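PDB 3HP4: GDSL-esterase from Pseudoalteromonas sp., which probably hydrolyses carboxylic esters as a GDSL-family serine esterase, perhaps including lysophospholipids, and is captured here covalently inhibited by monoethylphosphonate. Local coordinates for residues A[4-9]-A[59-64]; A[146-151]-A[164-169]. All coordinates share one frame; numbering follows the deposited sequence.

Contact 1. Residues A[4-9]-A[59-64]; sequences TILILG and DALLEQ
L6, L8 and L61 meet with no ring, amide or carboxylate among them, so there are no flat faces to stack: three branched aliphatic side chains join strand 4-9 to helix segment 59-64. L61 points from the helix toward the strand and serves both strand leucines with different parts of itself. Its CB lies 4.0 Å from CD2 of L6, the two side chains crossing at about a right angle, while farther out its CD1 comes within 3.7 Å of CD1 of L8. With CG of L61 turned beside the backbone N (chi1 -65°), the side chain carries a methyl along to L8. No hydrogen bond crosses between the segments; the contact is apolar. The leucine cluster is widened by L58 and A54 from the same helix, which touch L6 and L8, and by A44, on which both L6 and L61 rest. L6 also makes backbone hydrogen bonds with H69 and L71 of strand 69-73. Such packing is that of a beta-alpha-beta crossover in the SGNH-hydrolase alpha/beta/alpha fold: helix 51-65 passes over strand 3-9, which lies between strands 39-43 and 69-73 in the sheet.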
ATOM      1  N   THR A   4       0.425 -15.046  -5.268  1.00  6.46           N
ATOM      2  CA  THR A   4       1.665 -14.351  -4.966  1.00  5.57           C
ATOM      3  C   THR A   4       1.412 -12.851  -5.148  1.00  6.06           C
ATOM      4  O   THR A   4       1.141 -12.385  -6.295  1.00  8.34           O
ATOM      5  CB  THR A   4       2.725 -14.835  -5.925  1.00  5.26           C
ATOM      6  OG1 THR A   4       2.951 -16.238  -5.701  1.00  6.66           O
ATOM      7  CG2 THR A   4       4.021 -14.059  -5.688  1.00  7.84           C
ATOM      8  N   ILE A   5       1.586 -12.118  -4.078  1.00  5.25           N
ATOM      9  CA  ILE A   5       1.193 -10.697  -4.048  1.00  5.68           C
ATOM     10  C   ILE A   5       2.433  -9.842  -3.904  1.00  5.98           C
ATOM     11  O   ILE A   5       3.124  -9.926  -2.897  1.00  7.37           O
ATOM     12  CB  ILE A   5       0.243 -10.406  -2.845  1.00  5.92           C
ATOM     13  CG1 ILE A   5      -0.931 -11.336  -2.867  1.00  6.79           C
ATOM     14  CG2 ILE A   5      -0.220  -8.929  -2.966  1.00  7.47           C
ATOM     15  CD1 ILE A   5      -1.887 -11.165  -1.630  1.00  7.03           C
ATOM     16  N   LEU A   6       2.703  -9.012  -4.902  1.00  6.18           N
ATOM     17  CA  LEU A   6       3.767  -8.000  -4.816  1.00  6.47           C
ATOM     18  C   LEU A   6       3.233  -6.791  -4.090  1.00  6.60           C
ATOM     19  O   LEU A   6       2.243  -6.178  -4.560  1.00  7.54           O
ATOM     20  CB  LEU A   6       4.193  -7.640  -6.252  1.00  8.06           C
ATOM     21  CG  LEU A   6       5.318  -6.602  -6.336  1.00  7.36           C
ATOM     22  CD1 LEU A   6       6.643  -7.238  -5.900  1.00  9.06           C
ATOM     23  CD2 LEU A   6       5.460  -6.087  -7.766  1.00 11.50           C
ATOM     24  N   ILE A   7       3.844  -6.423  -2.978  1.00  6.05           N
ATOM     25  CA  ILE A   7       3.442  -5.277  -2.134  0.50  7.46           C
ATOM     26  C   ILE A   7       4.286  -4.095  -2.592  1.00  7.12           C
ATOM     27  O   ILE A   7       5.514  -4.082  -2.337  1.00  8.70           O
ATOM     28  CB  ILE A   7       3.689  -5.583  -0.606  0.50  7.41           C
ATOM     29  CG1 ILE A   7       3.031  -6.889  -0.172  0.50  8.43           C
ATOM     30  CG2 ILE A   7       3.191  -4.418   0.314  0.50  8.25           C
ATOM     31  CD1 ILE A   7       1.478  -6.845  -0.240  0.50  9.17           C
ATOM     32  N   LEU A   8       3.685  -3.136  -3.269  1.00  7.47           N
ATOM     33  CA  LEU A   8       4.416  -1.979  -3.793  1.00  8.15           C
ATOM     34  C   LEU A   8       4.035  -0.806  -2.899  1.00  6.31           C
ATOM     35  O   LEU A   8       3.112  -0.048  -3.177  1.00  6.81           O
ATOM     36  CB  LEU A   8       4.030  -1.762  -5.247  1.00  8.92           C
ATOM     37  CG  LEU A   8       4.916  -0.800  -6.039  1.00  9.37           C
ATOM     38  CD1 LEU A   8       6.267  -1.476  -6.368  1.00 12.53           C
ATOM     39  CD2 LEU A   8       4.171  -0.389  -7.313  1.00 11.49           C
ATOM     40  N   GLY A   9       4.781  -0.693  -1.785  1.00  6.95           N
ATOM     41  CA  GLY A   9       4.463   0.298  -0.735  1.00  7.21           C
ATOM     42  C   GLY A   9       5.590   1.246  -0.448  1.00  5.62           C
ATOM     43  O   GLY A   9       6.620   1.307  -1.137  1.00  6.77           O
ATOM     44  N   ASP A  59       8.239  -2.147 -14.012  1.00  8.03           N
ATOM     45  CA  ASP A  59       8.457  -3.109 -15.091  1.00  8.00           C
ATOM     46  C   ASP A  59       9.457  -4.180 -14.686  1.00  7.54           C
ATOM     47  O   ASP A  59       9.241  -5.372 -14.945  1.00  8.13           O
ATOM     48  CB  ASP A  59       8.998  -2.426 -16.359  1.00  8.84           C
ATOM     49  CG  ASP A  59       7.963  -1.563 -17.086  1.00 17.49           C
ATOM     50  OD1 ASP A  59       6.762  -1.841 -17.053  1.00 14.17           O
ATOM     51  OD2 ASP A  59       8.422  -0.601 -17.757  1.00 25.66           O
ATOM     52  N   ALA A  60      10.553  -3.751 -14.079  1.00  5.97           N
ATOM     53  CA  ALA A  60      11.565  -4.726 -13.649  1.00  6.71           C
ATOM     54  C   ALA A  60      11.061  -5.677 -12.592  1.00  6.57           C
ATOM     55  O   ALA A  60      11.355  -6.876 -12.649  1.00  7.04           O
ATOM     56  CB  ALA A  60      12.811  -4.007 -13.205  1.00  8.83           C
ATOM     57  N   LEU A  61      10.264  -5.183 -11.618  1.00  6.60           N
ATOM     58  CA  LEU A  61       9.696  -6.073 -10.616  1.00  6.12           C
ATOM     59  C   LEU A  61       8.721  -7.087 -11.205  1.00  6.44           C
ATOM     60  O   LEU A  61       8.680  -8.239 -10.804  1.00  6.42           O
ATOM     61  CB  LEU A  61       8.954  -5.289  -9.505  1.00  7.15           C
ATOM     62  CG  LEU A  61       9.877  -4.432  -8.692  1.00  7.92           C
ATOM     63  CD1 LEU A  61       9.032  -3.397  -7.897  1.00  9.94           C
ATOM     64  CD2 LEU A  61      10.658  -5.286  -7.733  1.00 10.21           C
ATOM     65  N   LEU A  62       7.887  -6.666 -12.154  1.00  6.29           N
ATOM     66  CA  LEU A  62       6.959  -7.593 -12.778  1.00  5.89           C
ATOM     67  C   LEU A  62       7.708  -8.683 -13.562  1.00  6.34           C
ATOM     68  O   LEU A  62       7.303  -9.847 -13.510  1.00  6.74           O
ATOM     69  CB  LEU A  62       5.971  -6.847 -13.722  1.00  6.47           C
ATOM     70  CG  LEU A  62       5.037  -5.854 -12.980  1.00  6.25           C
ATOM     71  CD1 LEU A  62       4.312  -5.015 -14.032  1.00  8.94           C
ATOM     72  CD2 LEU A  62       4.043  -6.609 -12.117  1.00  8.63           C
ATOM     73  N   GLU A  63       8.760  -8.306 -14.280  1.00  6.13           N
ATOM     74  CA  GLU A  63       9.574  -9.305 -14.969  1.00  6.77           C
ATOM     75  C   GLU A  63      10.238 -10.224 -13.964  1.00  6.45           C
ATOM     76  O   GLU A  63      10.382 -11.439 -14.241  1.00  7.80           O
ATOM     77  CB  GLU A  63      10.590  -8.574 -15.814  1.00  7.32           C
ATOM     78  CG  GLU A  63      11.492  -9.529 -16.611  1.00 10.16           C
ATOM     79  CD  GLU A  63      12.438  -8.796 -17.581  1.00 14.20           C
ATOM     80  OE1 GLU A  63      13.672  -8.809 -17.390  1.00 17.92           O
ATOM     81  OE2 GLU A  63      11.922  -8.167 -18.523  1.00 21.12           O
ATOM     82  N   GLN A  64      10.728  -9.672 -12.860  1.00  6.40           N
ATOM     83  CA  GLN A  64      11.493 -10.444 -11.863  1.00  6.52           C
ATOM     84  C   GLN A  64      10.667 -11.542 -11.233  1.00  6.20           C
ATOM     85  O   GLN A  64      11.121 -12.665 -11.035  1.00  6.16           O
ATOM     86  CB  GLN A  64      12.056  -9.481 -10.827  1.00  8.07           C
ATOM     87  CG  GLN A  64      12.870 -10.088  -9.702  1.00  8.83           C
ATOM     88  CD  GLN A  64      13.582  -9.069  -8.833  1.00  9.61           C
ATOM     89  OE1 GLN A  64      13.328  -7.848  -8.892  1.00 14.27           O
ATOM     90  NE2 GLN A  64      14.486  -9.562  -8.004  1.00 12.61           N
TER

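Contact 2. Residues A[146-151]-A[164-169]; sequences LDIAGK and KKAQPL
I148 meets A166 and L169 through two separate branches. Its CG2 methyl lies 3.9 Å from CB of A166, and its CD1, at the end of the other branch, comes equally close, 3.9 Å, to CB of L169. The first torsion (chi1 -61°) sets CG2 anti to the backbone N and swings CG1 beside that N, which gives each branch its own helix residue. A166 and L169 stand one turn apart at the beginning of helix 166-183, and I170 of the same helix also touches I148. The exchange is wholly apolar, and L169 leans in addition on L154. The contact thereby fastens the loop after the last strand, 139-141, to the start of C-terminal helix 166-183 in the SGNH-hydrolase fold. The chain between the two segments includes an Asp-x-x-His sequence, the pattern that in relatives supplies the acid and base of the catalytic triad.

In the next shell, a type I turn from I148 to K151 shapes the loop, closed by a hydrogen bond from N of K151 to O of I148 (3.0 Å). The K151 side chain folds back so that its NZ donates to O of D147 at 2.9 Å, approaching from 44° out of the carbonyl plane. On the helical side, N163 receives the backbone N of A166 at its OD1, and its own O takes NE2 of Q167. Farther out, OE1 of Q167 accepts N of W24, tying the helix start to helix 24-34, and K165 makes a salt bridge to D153.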
ATOM      1  N   LEU A 146      -5.963   4.293   9.398  1.00  6.04           N
ATOM      2  CA  LEU A 146      -7.058   5.054  10.001  1.00  6.38           C
ATOM      3  C   LEU A 146      -7.315   4.758  11.466  1.00  6.94           C
ATOM      4  O   LEU A 146      -7.614   5.636  12.243  1.00  7.61           O
ATOM      5  CB  LEU A 146      -8.346   4.830   9.192  1.00  7.95           C
ATOM      6  CG  LEU A 146      -8.315   5.504   7.802  1.00  7.36           C
ATOM      7  CD1 LEU A 146      -9.479   4.922   6.920  1.00 12.04           C
ATOM      8  CD2 LEU A 146      -8.369   6.974   7.886  1.00 11.70           C
ATOM      9  N   ASP A 147      -7.203   3.491  11.817  1.00  7.55           N
ATOM     10  CA  ASP A 147      -7.446   3.029  13.184  0.50 10.36           C
ATOM     11  C   ASP A 147      -6.177   2.947  14.001  1.00 10.13           C
ATOM     12  O   ASP A 147      -6.209   2.411  15.135  1.00 11.57           O
ATOM     13  CB  ASP A 147      -8.088   1.633  13.155  0.50 11.49           C
ATOM     14  CG  ASP A 147      -9.466   1.643  12.553  0.50 14.60           C
ATOM     15  OD1 ASP A 147     -10.002   2.738  12.297  0.50 20.86           O
ATOM     16  OD2 ASP A 147     -10.005   0.543  12.307  0.50 21.60           O
ATOM     17  N   ILE A 148      -5.046   3.419  13.460  1.00  7.85           N
ATOM     18  CA  ILE A 148      -3.748   3.334  14.119  1.00  9.04           C
ATOM     19  C   ILE A 148      -3.279   4.732  14.499  1.00  8.34           C
ATOM     20  O   ILE A 148      -2.849   4.958  15.676  1.00  8.90           O
ATOM     21  CB  ILE A 148      -2.698   2.723  13.148  1.00  7.68           C
ATOM     22  CG1 ILE A 148      -3.087   1.296  12.724  1.00  9.26           C
ATOM     23  CG2 ILE A 148      -1.294   2.735  13.807  1.00 10.47           C
ATOM     24  CD1 ILE A 148      -3.032   0.288  13.831  1.00 10.76           C
ATOM     25  N   ALA A 149      -3.374   5.697  13.577  1.00 10.21           N
ATOM     26  CA  ALA A 149      -2.699   7.003  13.736  1.00 11.73           C
ATOM     27  C   ALA A 149      -3.167   7.860  14.896  1.00 12.21           C
ATOM     28  O   ALA A 149      -2.371   8.658  15.394  1.00 14.64           O
ATOM     29  CB  ALA A 149      -2.745   7.813  12.452  1.00 12.13           C
ATOM     30  N   GLY A 150      -4.392   7.646  15.378  1.00 12.43           N
ATOM     31  CA  GLY A 150      -4.909   8.404  16.554  1.00 13.36           C
ATOM     32  C   GLY A 150      -4.545   7.814  17.916  1.00 13.84           C
ATOM     33  O   GLY A 150      -4.926   8.375  18.946  1.00 14.59           O
ATOM     34  N   LYS A 151      -3.825   6.701  17.924  1.00 13.24           N
ATOM     35  CA  LYS A 151      -3.401   6.000  19.144  1.00 11.79           C
ATOM     36  C   LYS A 151      -1.927   6.252  19.396  1.00 12.81           C
ATOM     37  O   LYS A 151      -1.062   5.700  18.710  1.00 11.15           O
ATOM     38  CB  LYS A 151      -3.698   4.507  19.033  1.00 14.00           C
ATOM     39  CG  LYS A 151      -5.189   4.139  19.184  1.00 17.87           C
ATOM     40  CD  LYS A 151      -5.998   4.176  17.981  1.00 26.39           C
ATOM     41  CE  LYS A 151      -7.190   3.253  18.221  1.00 26.45           C
ATOM     42  NZ  LYS A 151      -8.105   3.294  17.089  1.00 28.91           N
ATOM     43  N   LYS A 164       6.421  -0.554  16.581  1.00  9.29           N
ATOM     44  CA  LYS A 164       6.390  -2.008  16.606  1.00  9.38           C
ATOM     45  C   LYS A 164       5.048  -2.537  17.100  1.00  9.09           C
ATOM     46  O   LYS A 164       4.516  -3.507  16.556  1.00  8.90           O
ATOM     47  CB  LYS A 164       7.573  -2.545  17.427  1.00 10.99           C
ATOM     48  CG  LYS A 164       7.433  -3.985  17.843  1.00 14.77           C
ATOM     49  CD  LYS A 164       8.581  -4.389  18.800  1.00 21.65           C
ATOM     50  CE  LYS A 164       8.599  -5.889  18.939  1.00 24.56           C
ATOM     51  NZ  LYS A 164       9.611  -6.346  19.925  1.00 26.92           N
ATOM     52  N   LYS A 165       4.451  -1.859  18.075  1.00  9.38           N
ATOM     53  CA  LYS A 165       3.177  -2.303  18.628  1.00  9.52           C
ATOM     54  C   LYS A 165       2.053  -2.237  17.593  1.00  8.76           C
ATOM     55  O   LYS A 165       1.082  -3.003  17.627  1.00  9.95           O
ATOM     56  CB  LYS A 165       2.848  -1.432  19.841  1.00  9.98           C
ATOM     57  CG  LYS A 165       1.690  -1.950  20.668  1.00 11.99           C
ATOM     58  CD  LYS A 165       1.425  -1.086  21.909  1.00 15.21           C
ATOM     59  CE  LYS A 165       0.123  -1.507  22.579  1.00 18.77           C
ATOM     60  NZ  LYS A 165      -0.076  -0.771  23.855  1.00 20.28           N
ATOM     61  N   ALA A 166       2.165  -1.307  16.660  1.00  8.24           N
ATOM     62  CA  ALA A 166       1.147  -1.200  15.602  1.00  7.28           C
ATOM     63  C   ALA A 166       1.162  -2.393  14.630  1.00  8.24           C
ATOM     64  O   ALA A 166       0.135  -2.655  14.002  1.00  8.45           O
ATOM     65  CB  ALA A 166       1.365   0.052  14.826  1.00  9.35           C
ATOM     66  N   GLN A 167       2.300  -3.065  14.496  1.00  7.36           N
ATOM     67  CA  GLN A 167       2.435  -4.026  13.390  1.00  7.55           C
ATOM     68  C   GLN A 167       1.483  -5.227  13.454  1.00  8.56           C
ATOM     69  O   GLN A 167       0.918  -5.573  12.439  1.00  7.58           O
ATOM     70  CB  GLN A 167       3.899  -4.427  13.166  1.00  8.57           C
ATOM     71  CG  GLN A 167       4.848  -3.218  13.040  1.00  9.43           C
ATOM     72  CD  GLN A 167       4.571  -2.408  11.831  1.00  9.10           C
ATOM     73  OE1 GLN A 167       4.448  -2.956  10.722  1.00  9.11           O
ATOM     74  NE2 GLN A 167       4.446  -1.078  12.004  1.00  8.46           N
ATOM     75  N   PRO A 168       1.286  -5.851  14.625  1.00  8.64           N
ATOM     76  CA  PRO A 168       0.291  -6.958  14.664  1.00  7.96           C
ATOM     77  C   PRO A 168      -1.122  -6.485  14.322  1.00  7.86           C
ATOM     78  O   PRO A 168      -1.905  -7.220  13.720  1.00  7.54           O
ATOM     79  CB  PRO A 168       0.358  -7.488  16.111  1.00  9.87           C
ATOM     80  CG  PRO A 168       1.673  -7.024  16.593  1.00 11.89           C
ATOM     81  CD  PRO A 168       2.048  -5.751  15.893  1.00  9.11           C
ATOM     82  N   LEU A 169      -1.445  -5.238  14.700  1.00  8.29           N
ATOM     83  CA  LEU A 169      -2.754  -4.702  14.372  1.00  8.51           C
ATOM     84  C   LEU A 169      -2.909  -4.504  12.871  1.00  7.54           C
ATOM     85  O   LEU A 169      -3.923  -4.836  12.273  1.00  7.89           O
ATOM     86  CB  LEU A 169      -2.999  -3.386  15.146  1.00  9.36           C
ATOM     87  CG  LEU A 169      -3.071  -3.599  16.663  1.00 11.27           C
ATOM     88  CD1 LEU A 169      -2.917  -2.245  17.329  1.00 14.91           C
ATOM     89  CD2 LEU A 169      -4.436  -4.193  16.994  1.00 16.78           C
TER

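In the fold
Contacts 1 and 2 lie in series along the chain, the first complete before the second begins, and on opposite sides of its centre. Their own centres are 26 Å apart and their nearest atoms about 11 Å; they do not touch, and they share no helix or strand. Contact 1 joins an interior strand, second from one edge, of the five-stranded parallel sheet to a crossover helix; contact 2 fastens a loop after the last strand, 139-141, to the start of the final helix, 166-183. Strand 3-9 runs toward the inhibitor-modified serine at position 11, whereas contact 2 brackets a loop that, by family resemblance, probably completes the catalytic machinery.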